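Local structure of putative histidinol-phosphate aminotransferase (Burkholderia pseudomallei, 3P1T) at residues A61-C66 / D242-R247; S85-S90 / A218-K223; D101-R106 / V140-S145; R259-A264 / N278-E283. The protein probably transfers the amino group of L-histidinol phosphate to 2-oxoglutarate, using pyridoxal 5'-phosphate as cofactor, in the biosynthesis of histidine. All blocks are in the same frame, centred on the assembly; numbering follows the deposited sequence.

Contact 1: A61-C66 / D242-R247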
loop_
_atom_site.group_PDB
_atom_site.type_symbol
_atom_site.label_atom_id
_atom_site.label_comp_id
_atom_site.label_asym_id
_atom_site.label_seq_id
_atom_site.Cartn_x
_atom_site.Cartn_y
_atom_site.Cartn_z
ATOM N N ALA A 61 -2.134 12.142 14.972
ATOM C CA ALA A 61 -2.545 13.519 15.221
ATOM C C ALA A 61 -1.981 14.018 16.540
ATOM O O ALA A 61 -1.480 15.145 16.600
ATOM C CB ALA A 61 -4.061 13.614 15.223
ATOM N N GLU A 62 -2.020 13.153 17.580
ATOM C CA GLU A 62 -1.503 13.418 18.919
ATOM C C GLU A 62 0.003 13.556 18.877
ATOM O O GLU A 62 0.547 14.525 19.415
ATOM C CB GLU A 62 -1.907 12.293 19.884
ATOM C CG GLU A 62 -3.111 12.608 20.759
ATOM C CD GLU A 62 -4.030 11.428 21.066
ATOM O OE1 GLU A 62 -3.540 10.390 21.574
ATOM O OE2 GLU A 62 -5.255 11.562 20.836
ATOM N N HIS A 63 0.671 12.590 18.226
ATOM C CA HIS A 63 2.117 12.517 18.121
ATOM C C HIS A 63 2.693 13.786 17.457
ATOM O O HIS A 63 3.642 14.365 17.989
ATOM C CB HIS A 63 2.526 11.254 17.336
ATOM C CG HIS A 63 4.003 11.001 17.334
ATOM N ND1 HIS A 63 4.634 10.411 18.416
ATOM C CD2 HIS A 63 4.922 11.248 16.373
ATOM C CE1 HIS A 63 5.914 10.347 18.094
ATOM N NE2 HIS A 63 6.136 10.839 16.871
ATOM N N PHE A 64 2.105 14.234 16.327
ATOM C CA PHE A 64 2.614 15.387 15.587
ATOM C C PHE A 64 1.957 16.705 16.034
ATOM O O PHE A 64 2.325 17.769 15.519
ATOM C CB PHE A 64 2.417 15.168 14.089
ATOM C CG PHE A 64 3.331 14.083 13.572
ATOM C CD1 PHE A 64 4.672 14.338 13.335
ATOM C CD2 PHE A 64 2.850 12.804 13.314
ATOM C CE1 PHE A 64 5.521 13.333 12.860
ATOM C CE2 PHE A 64 3.701 11.803 12.828
ATOM C CZ PHE A 64 5.030 12.076 12.610
ATOM N N SER A 65 1.050 16.635 17.037
ATOM C CA SER A 65 0.324 17.756 17.648
ATOM C C SER A 65 -0.340 18.651 16.571
ATOM O O SER A 65 -0.158 19.868 16.544
ATOM C CB SER A 65 1.241 18.579 18.548
ATOM O OG SER A 65 1.722 17.818 19.645
ATOM N N CYS A 66 -1.127 18.031 15.695
ATOM C CA CYS A 66 -1.855 18.744 14.651
ATOM C C CYS A 66 -3.228 18.118 14.482
ATOM O O CYS A 66 -3.395 16.968 14.897
ATOM C CB CYS A 66 -1.074 18.712 13.347
ATOM S SG CYS A 66 -1.060 17.094 12.548
ATOM N N ASP A 242 4.835 5.190 20.236
ATOM C CA ASP A 242 5.011 5.189 21.685
ATOM C C ASP A 242 6.367 4.486 22.006
ATOM O O ASP A 242 6.426 3.530 22.782
ATOM C CB ASP A 242 3.812 4.536 22.394
ATOM C CG ASP A 242 3.844 4.753 23.894
ATOM O OD1 ASP A 242 4.361 5.818 24.334
ATOM O OD2 ASP A 242 3.379 3.851 24.637
ATOM N N ASN A 243 7.461 4.970 21.378
ATOM C CA ASN A 243 8.805 4.382 21.496
ATOM C C ASN A 243 9.875 5.503 21.447
ATOM O O ASN A 243 10.942 5.342 20.835
ATOM C CB ASN A 243 8.991 3.348 20.345
ATOM C CG ASN A 243 10.173 2.402 20.454
ATOM O OD1 ASN A 243 10.567 1.957 21.539
ATOM N ND2 ASN A 243 10.706 2.008 19.302
ATOM N N ASP A 244 9.584 6.625 22.134
ATOM C CA ASP A 244 10.434 7.807 22.142
ATOM C C ASP A 244 11.790 7.546 22.832
ATOM O O ASP A 244 12.792 8.068 22.354
ATOM C CB ASP A 244 9.710 8.984 22.806
ATOM C CG ASP A 244 8.453 9.405 22.048
ATOM O OD1 ASP A 244 8.567 9.760 20.849
ATOM O OD2 ASP A 244 7.352 9.344 22.643
ATOM N N ARG A 245 11.840 6.703 23.872
ATOM C CA ARG A 245 13.072 6.414 24.599
ATOM C C ARG A 245 14.126 5.814 23.636
ATOM O O ARG A 245 15.229 6.363 23.542
ATOM C CB ARG A 245 12.771 5.477 25.791
ATOM C CG ARG A 245 13.920 5.242 26.781
ATOM C CD ARG A 245 13.480 4.377 27.957
ATOM N N ALA A 246 13.763 4.746 22.888
ATOM C CA ALA A 246 14.642 4.066 21.926
ATOM C C ALA A 246 14.999 4.964 20.734
ATOM O O ALA A 246 16.139 4.942 20.262
ATOM C CB ALA A 246 13.982 2.795 21.423
ATOM N N ARG A 247 14.023 5.733 20.245
ATOM C CA ARG A 247 14.175 6.621 19.103
ATOM C C ARG A 247 15.164 7.731 19.441
ATOM O O ARG A 247 16.061 7.989 18.638
ATOM C CB ARG A 247 12.810 7.179 18.706
ATOM C CG ARG A 247 12.780 7.834 17.348
ATOM C CD ARG A 247 11.377 8.259 16.976
ATOM N NE ARG A 247 11.366 9.650 16.537
ATOM C CZ ARG A 247 10.787 10.643 17.202
ATOM N NH1 ARG A 247 10.091 10.395 18.301
ATOM N NH2 ARG A 247 10.845 11.885 16.737
#
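His63 reaches across to Asp244 and Arg247 with one corner of its imidazole. Its CE1 lies 3.9 Å from Asp244 OD1 and 4.2 Å from Arg247 NH1, van der Waals approaches to the C-H edge of the ring. Ring and carboxylate lie almost in one plane, 6° apart, and point past one another. The guanidinium is turned steeply, by 62°, against the ring. A first torsion with CG anti to the backbone N (chi1 -172°) carries the imidazole from the end of helix 52-64 toward Asp244 and Arg247. These two are themselves joined by a salt bridge, OD1 to NH1 at 3.0 Å, with the carboxylate oxygen in the guanidinium plane, and the histidine probably faces a partly balanced pair. The contact thereby links the C-terminal end of helix 52-64 to the start of 244-267, the long helix that in fold type I aminotransferases connects the large domain to the small one. Farther out, the polar tie of His63 is a hydrogen bond between NE2 and Tyr200 OH, and Arg247 NE pairs with Asp175. On its own helix, His63 CD2 sits 3.7 Å above the centre of the Phe64 ring. Just beyond, Ser65 takes a positive phi and the helix closes in a Schellman motif, with Cys66 N bonded to Ala61 O at 3.0 Å.

Contact 2: S85-S90 / A218-K223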
loop_
_atom_site.group_PDB
_atom_site.type_symbol
_atom_site.label_atom_id
_atom_site.label_comp_id
_atom_site.label_asym_id
_atom_site.label_seq_id
_atom_site.Cartn_x
_atom_site.Cartn_y
_atom_site.Cartn_z
ATOM N N SER A 85 0.855 15.334 -7.055
ATOM C CA SER A 85 1.007 15.674 -8.475
ATOM C C SER A 85 -0.331 15.490 -9.234
ATOM O O SER A 85 -0.606 16.282 -10.124
ATOM C CB SER A 85 2.125 14.864 -9.131
ATOM O OG SER A 85 1.850 13.478 -9.248
ATOM N N ALA A 86 -1.173 14.509 -8.857
ATOM C CA ALA A 86 -2.490 14.294 -9.480
ATOM C C ALA A 86 -3.437 15.514 -9.260
ATOM O O ALA A 86 -4.358 15.720 -10.053
ATOM C CB ALA A 86 -3.137 13.031 -8.932
ATOM N N GLU A 87 -3.185 16.328 -8.224
ATOM C CA GLU A 87 -3.998 17.507 -7.917
ATOM C C GLU A 87 -3.447 18.767 -8.585
ATOM O O GLU A 87 -4.176 19.754 -8.672
ATOM C CB GLU A 87 -4.086 17.732 -6.383
ATOM C CG GLU A 87 -4.722 16.586 -5.602
ATOM C CD GLU A 87 -6.093 16.130 -6.067
ATOM O OE1 GLU A 87 -6.994 16.985 -6.250
ATOM O OE2 GLU A 87 -6.261 14.905 -6.261
ATOM N N PHE A 88 -2.171 18.746 -9.041
ATOM C CA PHE A 88 -1.491 19.876 -9.694
ATOM C C PHE A 88 -0.828 19.451 -11.011
ATOM O O PHE A 88 0.268 19.922 -11.336
ATOM C CB PHE A 88 -0.410 20.453 -8.740
ATOM C CG PHE A 88 -0.857 20.779 -7.336
ATOM C CD1 PHE A 88 -1.938 21.630 -7.107
ATOM C CD2 PHE A 88 -0.136 20.326 -6.243
ATOM C CE1 PHE A 88 -2.342 21.943 -5.803
ATOM C CE2 PHE A 88 -0.519 20.666 -4.941
ATOM C CZ PHE A 88 -1.628 21.455 -4.728
ATOM N N SER A 89 -1.504 18.580 -11.776
ATOM C CA SER A 89 -0.995 17.928 -12.991
ATOM C C SER A 89 -0.603 18.913 -14.111
ATOM O O SER A 89 0.192 18.529 -14.982
ATOM C CB SER A 89 -2.011 16.919 -13.533
ATOM O OG SER A 89 -3.306 17.477 -13.658
ATOM N N SER A 90 -1.094 20.167 -14.074
ATOM C CA SER A 90 -0.746 21.159 -15.104
ATOM C C SER A 90 0.507 21.960 -14.735
ATOM O O SER A 90 1.079 22.620 -15.604
ATOM C CB SER A 90 -1.907 22.114 -15.343
ATOM O OG SER A 90 -2.969 21.423 -15.979
ATOM N N ALA A 218 -8.302 16.417 2.301
ATOM C CA ALA A 218 -9.608 15.753 2.188
ATOM C C ALA A 218 -9.850 15.197 0.764
ATOM O O ALA A 218 -10.367 14.082 0.624
ATOM C CB ALA A 218 -10.725 16.719 2.567
ATOM N N ALA A 219 -9.481 15.975 -0.280
ATOM C CA ALA A 219 -9.648 15.570 -1.682
ATOM C C ALA A 219 -8.702 14.409 -2.052
ATOM O O ALA A 219 -9.096 13.541 -2.842
ATOM C CB ALA A 219 -9.407 16.751 -2.603
HETATM N N MSE A 220 -7.465 14.390 -1.492
HETATM C CA MSE A 220 -6.517 13.316 -1.775
HETATM C C MSE A 220 -6.928 12.039 -1.011
HETATM O O MSE A 220 -6.838 10.954 -1.589
HETATM C CB MSE A 220 -5.067 13.722 -1.435
HETATM C CG MSE A 220 -4.463 14.740 -2.387
HETATM SE SE MSE A 220 -2.636 15.187 -1.901
HETATM C CE MSE A 220 -2.930 15.964 -0.213
ATOM N N LYS A 221 -7.393 12.167 0.266
ATOM C CA LYS A 221 -7.886 11.043 1.090
ATOM C C LYS A 221 -8.979 10.298 0.364
ATOM O O LYS A 221 -8.993 9.069 0.376
ATOM C CB LYS A 221 -8.396 11.514 2.461
ATOM C CG LYS A 221 -7.284 11.790 3.459
ATOM C CD LYS A 221 -7.831 12.196 4.796
ATOM C CE LYS A 221 -6.710 12.419 5.774
ATOM N NZ LYS A 221 -7.195 12.836 7.118
ATOM N N ARG A 222 -9.853 11.049 -0.319
ATOM C CA ARG A 222 -10.957 10.553 -1.152
ATOM C C ARG A 222 -10.447 9.650 -2.303
ATOM O O ARG A 222 -11.150 8.733 -2.729
ATOM C CB ARG A 222 -11.751 11.745 -1.741
ATOM C CG ARG A 222 -13.132 11.944 -1.140
ATOM C CD ARG A 222 -13.865 13.147 -1.719
ATOM N NE ARG A 222 -13.551 14.392 -1.010
ATOM C CZ ARG A 222 -13.181 15.534 -1.594
ATOM N NH1 ARG A 222 -13.056 15.603 -2.920
ATOM N NH2 ARG A 222 -12.920 16.607 -0.860
ATOM N N LYS A 223 -9.224 9.902 -2.784
ATOM C CA LYS A 223 -8.668 9.135 -3.903
ATOM C C LYS A 223 -7.844 7.927 -3.412
ATOM O O LYS A 223 -7.554 7.037 -4.219
ATOM C CB LYS A 223 -7.816 10.038 -4.827
ATOM C CG LYS A 223 -8.699 11.014 -5.600
ATOM C CD LYS A 223 -7.962 11.945 -6.493
ATOM C CE LYS A 223 -8.930 12.857 -7.194
ATOM N NZ LYS A 223 -8.254 13.673 -8.230
#
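Glu87 reaches from the last turn of helix 76-87 to Met220 and Lys223 at the end of helix 214-221. Its CA-CB bond already heads for the other segment, and CG, anti to the carbonyl carbon (chi1 -61°), rests 3.7 Å from CG of Met220, a selenomethionine here, as the two side chains pass at a slant. The chain then folds about its CB-CG bond (chi2 -54°), which turns the carboxylate toward Lys223. OE1 lies near the methyl of Ala219, 4.4 Å from its CB. OE2 does the polar work: Lys223 NZ donates to it at 3.1 Å, on the syn side and 22° out of the carboxylate plane. Lys223 comes from the opposite direction, fully extended beyond CG, and its aliphatic end lies against the same oxygen, with CD 3.4 Å from Glu87 OE2. Leu216 adds an apolar neighbour for the glutamate, while Met220 continues inward onto Ile84 and Met72. The backbone carbonyl of Lys223 accepts a hydrogen bond from Arg106 of the second subunit, which places this pair of helix ends beside the dimer interface. One salt bridge and one methylene contact join the two helix ends, and because the interface is only partly buried, the strength of the bridge would probably depend on solvent and salt.

Contact 3: D101-R106 / V140-S145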
loop_
_atom_site.group_PDB
_atom_site.type_symbol
_atom_site.label_atom_id
_atom_site.label_comp_id
_atom_site.label_asym_id
_atom_site.label_seq_id
_atom_site.Cartn_x
_atom_site.Cartn_y
_atom_site.Cartn_z
ATOM N N ASP A 101 16.565 10.709 -6.142
ATOM C CA ASP A 101 16.181 10.246 -7.474
ATOM C C ASP A 101 14.730 9.740 -7.572
ATOM O O ASP A 101 14.257 9.485 -8.690
ATOM C CB ASP A 101 17.131 9.103 -7.920
ATOM C CG ASP A 101 17.179 7.839 -7.044
ATOM O OD1 ASP A 101 16.917 7.946 -5.813
ATOM O OD2 ASP A 101 17.522 6.753 -7.581
ATOM N N GLY A 102 14.047 9.593 -6.436
ATOM C CA GLY A 102 12.673 9.112 -6.397
ATOM C C GLY A 102 11.664 9.977 -7.125
ATOM O O GLY A 102 10.738 9.452 -7.757
ATOM N N TYR A 103 11.836 11.308 -7.045
ATOM C CA TYR A 103 10.938 12.267 -7.703
ATOM C C TYR A 103 11.046 12.091 -9.209
ATOM O O TYR A 103 10.015 11.992 -9.871
ATOM C CB TYR A 103 11.225 13.718 -7.278
ATOM C CG TYR A 103 11.467 13.902 -5.793
ATOM C CD1 TYR A 103 10.563 13.416 -4.851
ATOM C CD2 TYR A 103 12.561 14.623 -5.332
ATOM C CE1 TYR A 103 10.795 13.562 -3.487
ATOM C CE2 TYR A 103 12.772 14.825 -3.971
ATOM C CZ TYR A 103 11.895 14.278 -3.056
ATOM O OH TYR A 103 12.138 14.449 -1.728
ATOM N N ARG A 104 12.282 11.919 -9.735
ATOM C CA ARG A 104 12.504 11.634 -11.162
ATOM C C ARG A 104 11.733 10.389 -11.639
ATOM O O ARG A 104 11.175 10.406 -12.733
ATOM C CB ARG A 104 13.984 11.419 -11.458
ATOM C CG ARG A 104 14.702 12.631 -11.980
ATOM C CD ARG A 104 16.092 12.241 -12.415
ATOM N NE ARG A 104 16.773 13.365 -13.062
ATOM C CZ ARG A 104 17.859 13.246 -13.817
ATOM N NH1 ARG A 104 18.377 12.053 -14.063
ATOM N NH2 ARG A 104 18.417 14.316 -14.355
ATOM N N ALA A 105 11.725 9.315 -10.821
ATOM C CA ALA A 105 11.074 8.033 -11.101
ATOM C C ALA A 105 9.576 8.191 -11.239
ATOM O O ALA A 105 9.006 7.632 -12.170
ATOM C CB ALA A 105 11.386 7.037 -10.007
ATOM N N ARG A 106 8.948 8.980 -10.356
ATOM C CA ARG A 106 7.495 9.249 -10.364
ATOM C C ARG A 106 7.106 10.197 -11.510
ATOM O O ARG A 106 6.003 10.075 -12.059
ATOM C CB ARG A 106 7.062 9.832 -9.008
ATOM C CG ARG A 106 7.208 8.841 -7.855
ATOM C CD ARG A 106 6.089 7.815 -7.902
ATOM N NE ARG A 106 6.493 6.544 -8.493
ATOM C CZ ARG A 106 5.653 5.629 -8.963
ATOM N NH1 ARG A 106 4.349 5.870 -9.003
ATOM N NH2 ARG A 106 6.116 4.490 -9.454
ATOM N N VAL A 140 9.400 20.531 -5.118
ATOM C CA VAL A 140 9.533 19.351 -4.248
ATOM C C VAL A 140 11.020 19.189 -3.897
ATOM O O VAL A 140 11.825 18.835 -4.760
ATOM C CB VAL A 140 8.935 18.057 -4.888
ATOM C CG1 VAL A 140 9.130 16.846 -3.977
ATOM C CG2 VAL A 140 7.461 18.230 -5.239
ATOM N N LEU A 141 11.384 19.484 -2.642
ATOM C CA LEU A 141 12.767 19.385 -2.151
ATOM C C LEU A 141 12.868 18.592 -0.849
ATOM O O LEU A 141 11.973 18.657 -0.004
ATOM C CB LEU A 141 13.359 20.783 -1.917
ATOM C CG LEU A 141 13.550 21.665 -3.136
ATOM C CD1 LEU A 141 13.585 23.094 -2.750
ATOM C CD2 LEU A 141 14.772 21.259 -3.941
ATOM N N ALA A 142 13.987 17.867 -0.678
ATOM C CA ALA A 142 14.274 17.118 0.546
ATOM C C ALA A 142 15.102 17.996 1.479
ATOM O O ALA A 142 16.096 18.586 1.031
ATOM C CB ALA A 142 14.997 15.814 0.222
ATOM N N ASN A 143 14.662 18.145 2.749
ATOM C CA ASN A 143 15.371 18.943 3.762
ATOM C C ASN A 143 15.459 18.155 5.091
ATOM O O ASN A 143 14.438 17.977 5.754
ATOM C CB ASN A 143 14.712 20.305 3.973
ATOM C CG ASN A 143 15.491 21.251 4.854
ATOM O OD1 ASN A 143 16.713 21.267 4.852
ATOM N ND2 ASN A 143 14.797 22.107 5.590
ATOM N N PRO A 144 16.655 17.640 5.495
ATOM C CA PRO A 144 17.977 17.716 4.822
ATOM C C PRO A 144 17.960 16.949 3.511
ATOM O O PRO A 144 17.112 16.062 3.337
ATOM C CB PRO A 144 18.931 17.069 5.844
ATOM C CG PRO A 144 18.195 17.094 7.154
ATOM C CD PRO A 144 16.757 16.909 6.771
ATOM N N SER A 145 18.859 17.299 2.580
ATOM C CA SER A 145 18.916 16.647 1.263
ATOM C C SER A 145 19.634 15.285 1.269
ATOM O O SER A 145 20.608 15.075 1.988
ATOM C CB SER A 145 19.619 17.547 0.255
ATOM O OG SER A 145 19.752 16.891 -0.996
#
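The Tyr103 ring lies under a methyl of Val140: CG1 stands 3.8 Å from the ring centroid and only 14° off the ring normal, a CH-pi contact over one face. The nearest ring atom is CE1, at 3.7 Å from Val140 CG1. The methyl is placed there by the valine's first torsion, which sets CG1 anti to the backbone N (chi1 178°) and leaves CG2 beside it. The ring slants across the strand, so that Tyr103 OH reaches the methyl of Ala142, 3.7 Å from its CB. The alternation of the strand explains the pattern: Val140 and Ala142 point to the helix, Leu141 away from it. The buried hydroxyl of Tyr103 is hydrogen-bonded to Asp170 OD2 on the adjacent strand 166-170, which probably steadies the phenol end. Phe100 meets the same ring edge-to-face, and Phe81 of helix 76-87 packs on Val140. Helix 102-106 runs roughly antiparallel to strand 140-142, at 151°, with their axes 10.7 Å apart at closest. Strand 137-142 is followed by Asn143 and Pro144, joined by a cis peptide. It lies between 92-96 and 166-170 in a seven-stranded sheet whose strands are parallel except for 208-211. Such a sheet with helices packed on it is characteristic of the large domain of fold type I aminotransferases, and Asp170 probably corresponds to the aspartate that faces the pyridine nitrogen of the cofactor in relatives.

Contact 4: R259-A264 / N278-E283. With SO4 (sulfate ion), chain E.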
loop_
_atom_site.group_PDB
_atom_site.type_symbol
_atom_site.label_atom_id
_atom_site.label_comp_id
_atom_site.label_asym_id
_atom_site.label_seq_id
_atom_site.Cartn_x
_atom_site.Cartn_y
_atom_site.Cartn_z
ATOM N N ARG A 259 29.732 12.304 13.881
ATOM C CA ARG A 259 30.827 13.188 14.234
ATOM C C ARG A 259 32.149 12.385 14.219
ATOM O O ARG A 259 33.116 12.840 13.591
ATOM C CB ARG A 259 30.548 13.850 15.597
ATOM C CG ARG A 259 31.680 14.711 16.195
ATOM C CD ARG A 259 32.239 15.787 15.275
ATOM N NE ARG A 259 31.245 16.780 14.891
ATOM C CZ ARG A 259 31.328 17.513 13.792
ATOM N NH1 ARG A 259 32.337 17.341 12.944
ATOM N NH2 ARG A 259 30.382 18.400 13.508
ATOM N N ARG A 260 32.161 11.177 14.836
ATOM C CA ARG A 260 33.325 10.284 14.873
ATOM C C ARG A 260 33.782 9.927 13.450
ATOM O O ARG A 260 34.945 10.143 13.127
ATOM C CB ARG A 260 33.043 8.987 15.679
ATOM C CG ARG A 260 34.141 7.919 15.493
ATOM C CD ARG A 260 34.126 6.802 16.500
ATOM N NE ARG A 260 33.349 5.651 16.060
ATOM C CZ ARG A 260 33.878 4.484 15.704
ATOM N NH1 ARG A 260 35.197 4.305 15.734
ATOM N NH2 ARG A 260 33.093 3.477 15.345
ATOM N N VAL A 261 32.874 9.391 12.616
ATOM C CA VAL A 261 33.188 8.934 11.262
ATOM C C VAL A 261 33.696 10.122 10.403
ATOM O O VAL A 261 34.746 9.971 9.771
ATOM C CB VAL A 261 31.974 8.215 10.615
ATOM C CG1 VAL A 261 32.205 7.932 9.135
ATOM C CG2 VAL A 261 31.690 6.912 11.342
ATOM N N ALA A 262 33.004 11.291 10.430
ATOM C CA ALA A 262 33.409 12.473 9.670
ATOM C C ALA A 262 34.830 12.951 10.077
ATOM O O ALA A 262 35.676 13.157 9.200
ATOM C CB ALA A 262 32.399 13.598 9.857
ATOM N N ASP A 263 35.105 13.076 11.395
ATOM C CA ASP A 263 36.407 13.534 11.885
ATOM C C ASP A 263 37.522 12.530 11.560
ATOM O O ASP A 263 38.599 12.949 11.122
ATOM C CB ASP A 263 36.359 13.795 13.400
ATOM C CG ASP A 263 35.553 15.016 13.852
ATOM O OD1 ASP A 263 35.056 15.776 12.970
ATOM O OD2 ASP A 263 35.471 15.249 15.083
ATOM N N ALA A 264 37.267 11.219 11.744
ATOM C CA ALA A 264 38.253 10.162 11.479
ATOM C C ALA A 264 38.615 10.085 9.991
ATOM O O ALA A 264 39.809 10.005 9.672
ATOM C CB ALA A 264 37.736 8.814 11.953
ATOM N N ASN A 278 21.549 10.920 8.644
ATOM C CA ASN A 278 22.222 9.768 9.263
ATOM C C ASN A 278 23.298 9.143 8.345
ATOM O O ASN A 278 23.539 7.935 8.395
ATOM C CB ASN A 278 21.176 8.695 9.637
ATOM C CG ASN A 278 20.298 8.212 8.512
ATOM O OD1 ASN A 278 20.199 8.814 7.433
ATOM N ND2 ASN A 278 19.589 7.138 8.770
ATOM N N PHE A 279 23.973 9.967 7.550
ATOM C CA PHE A 279 24.987 9.516 6.604
ATOM C C PHE A 279 25.957 10.635 6.313
ATOM O O PHE A 279 25.680 11.768 6.698
ATOM C CB PHE A 279 24.315 9.035 5.292
ATOM C CG PHE A 279 23.448 10.071 4.613
ATOM C CD1 PHE A 279 24.016 11.114 3.890
ATOM C CD2 PHE A 279 22.068 10.014 4.713
ATOM C CE1 PHE A 279 23.216 12.098 3.308
ATOM C CE2 PHE A 279 21.267 10.979 4.095
ATOM C CZ PHE A 279 21.845 12.011 3.397
ATOM N N VAL A 280 27.061 10.347 5.585
ATOM C CA VAL A 280 28.031 11.374 5.175
ATOM C C VAL A 280 28.386 11.169 3.696
ATOM O O VAL A 280 28.547 10.019 3.252
ATOM C CB VAL A 280 29.315 11.452 6.047
ATOM C CG1 VAL A 280 29.022 12.030 7.432
ATOM C CG2 VAL A 280 30.040 10.106 6.136
ATOM N N LEU A 281 28.478 12.287 2.922
ATOM C CA LEU A 281 28.897 12.230 1.524
ATOM C C LEU A 281 30.411 12.410 1.480
ATOM O O LEU A 281 30.925 13.371 2.057
ATOM C CB LEU A 281 28.175 13.260 0.663
ATOM C CG LEU A 281 28.372 13.119 -0.853
ATOM C CD1 LEU A 281 27.570 11.948 -1.420
ATOM C CD2 LEU A 281 27.965 14.378 -1.557
ATOM N N VAL A 282 31.127 11.451 0.858
ATOM C CA VAL A 282 32.591 11.448 0.769
ATOM C C VAL A 282 33.023 11.486 -0.707
ATOM O O VAL A 282 32.427 10.790 -1.531
ATOM C CB VAL A 282 33.187 10.214 1.505
ATOM C CG1 VAL A 282 34.715 10.239 1.496
ATOM C CG2 VAL A 282 32.680 10.138 2.937
ATOM N N GLU A 283 34.064 12.297 -1.028
ATOM C CA GLU A 283 34.648 12.385 -2.372
ATOM C C GLU A 283 35.311 11.069 -2.733
ATOM O O GLU A 283 36.043 10.498 -1.907
ATOM C CB GLU A 283 35.660 13.529 -2.500
ATOM C CG GLU A 283 35.056 14.922 -2.569
ATOM C CD GLU A 283 36.017 16.052 -2.898
ATOM O OE1 GLU A 283 37.146 15.778 -3.373
ATOM O OE2 GLU A 283 35.625 17.224 -2.698
HETATM S S SO4 E . 30.957 19.491 9.943
HETATM O O1 SO4 E . 31.069 20.494 8.884
HETATM O O2 SO4 E . 30.035 20.012 10.990
HETATM O O3 SO4 E . 32.285 19.272 10.513
HETATM O O4 SO4 E . 30.466 18.200 9.391
#
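A single strand side chain, Val280, carries its whole side of the contact, and its two methyls part company. CG2 goes to Val261 CG1 at 4.3 Å, whereas CG1 goes to Ala262 CB at 4.4 Å, so the valine meets two successive residues of the helix. All three residues are buried. Around them, Asn323 of helix 320-333 touches Val261, and Arg258 lies against Val280. Val280 is paired through its backbone with Ile315, so the contact seats helix 244-267 on strand 279-283, next to 312-316 in the mixed sheet of the small domain. The helix is quite different on its outer side, where the CA-CB bond of Arg259 leads away from the strand. The arginine chain bends twice, at chi2 (53°) and chi3 (62°), and curls forward along the helix until NH1 donates to Asp263 OD1 at 3.1 Å, one helical turn on. The same NH1 also binds a sulfate ion, reaching O3 at 3.1 Å, while NH2 holds O2 at 3.0 Å in a similarly straight bond. The sulfur lies in the guanidinium plane, so the anion is gripped edge-on by two nitrogens. Asp263 probably keeps the guanidinium oriented for this grip and would probably offset part of its charge. The sulfate probably came from the crystallisation liquor and therefore shows only that the exposed arginine can hold an anion, while toward the strand the contact is made by methyl groups.

How the contacts relate
Contacts 3 and 4 are buried and each sets a helix on a sheet, one in the large domain and the other in the small; contact 1 lies at the surface, and contact 2 is partly buried. Chemistry follows place: an aromatic ring and methyls in contact 3, charged side chains in contacts 1 and 2, and both in contact 4, with methyls inward and charge outward. Contacts 1 and 4 share helix 244-267, with centres about 28 Å apart. Contacts 3 and 4 touch where Ser145 O lies 3.6 Å from Phe279 CZ, bringing the two domains together. Contacts 2 and 3 do not touch within the chain, yet contact 2 of one subunit meets contact 3 of the other across the dimer interface.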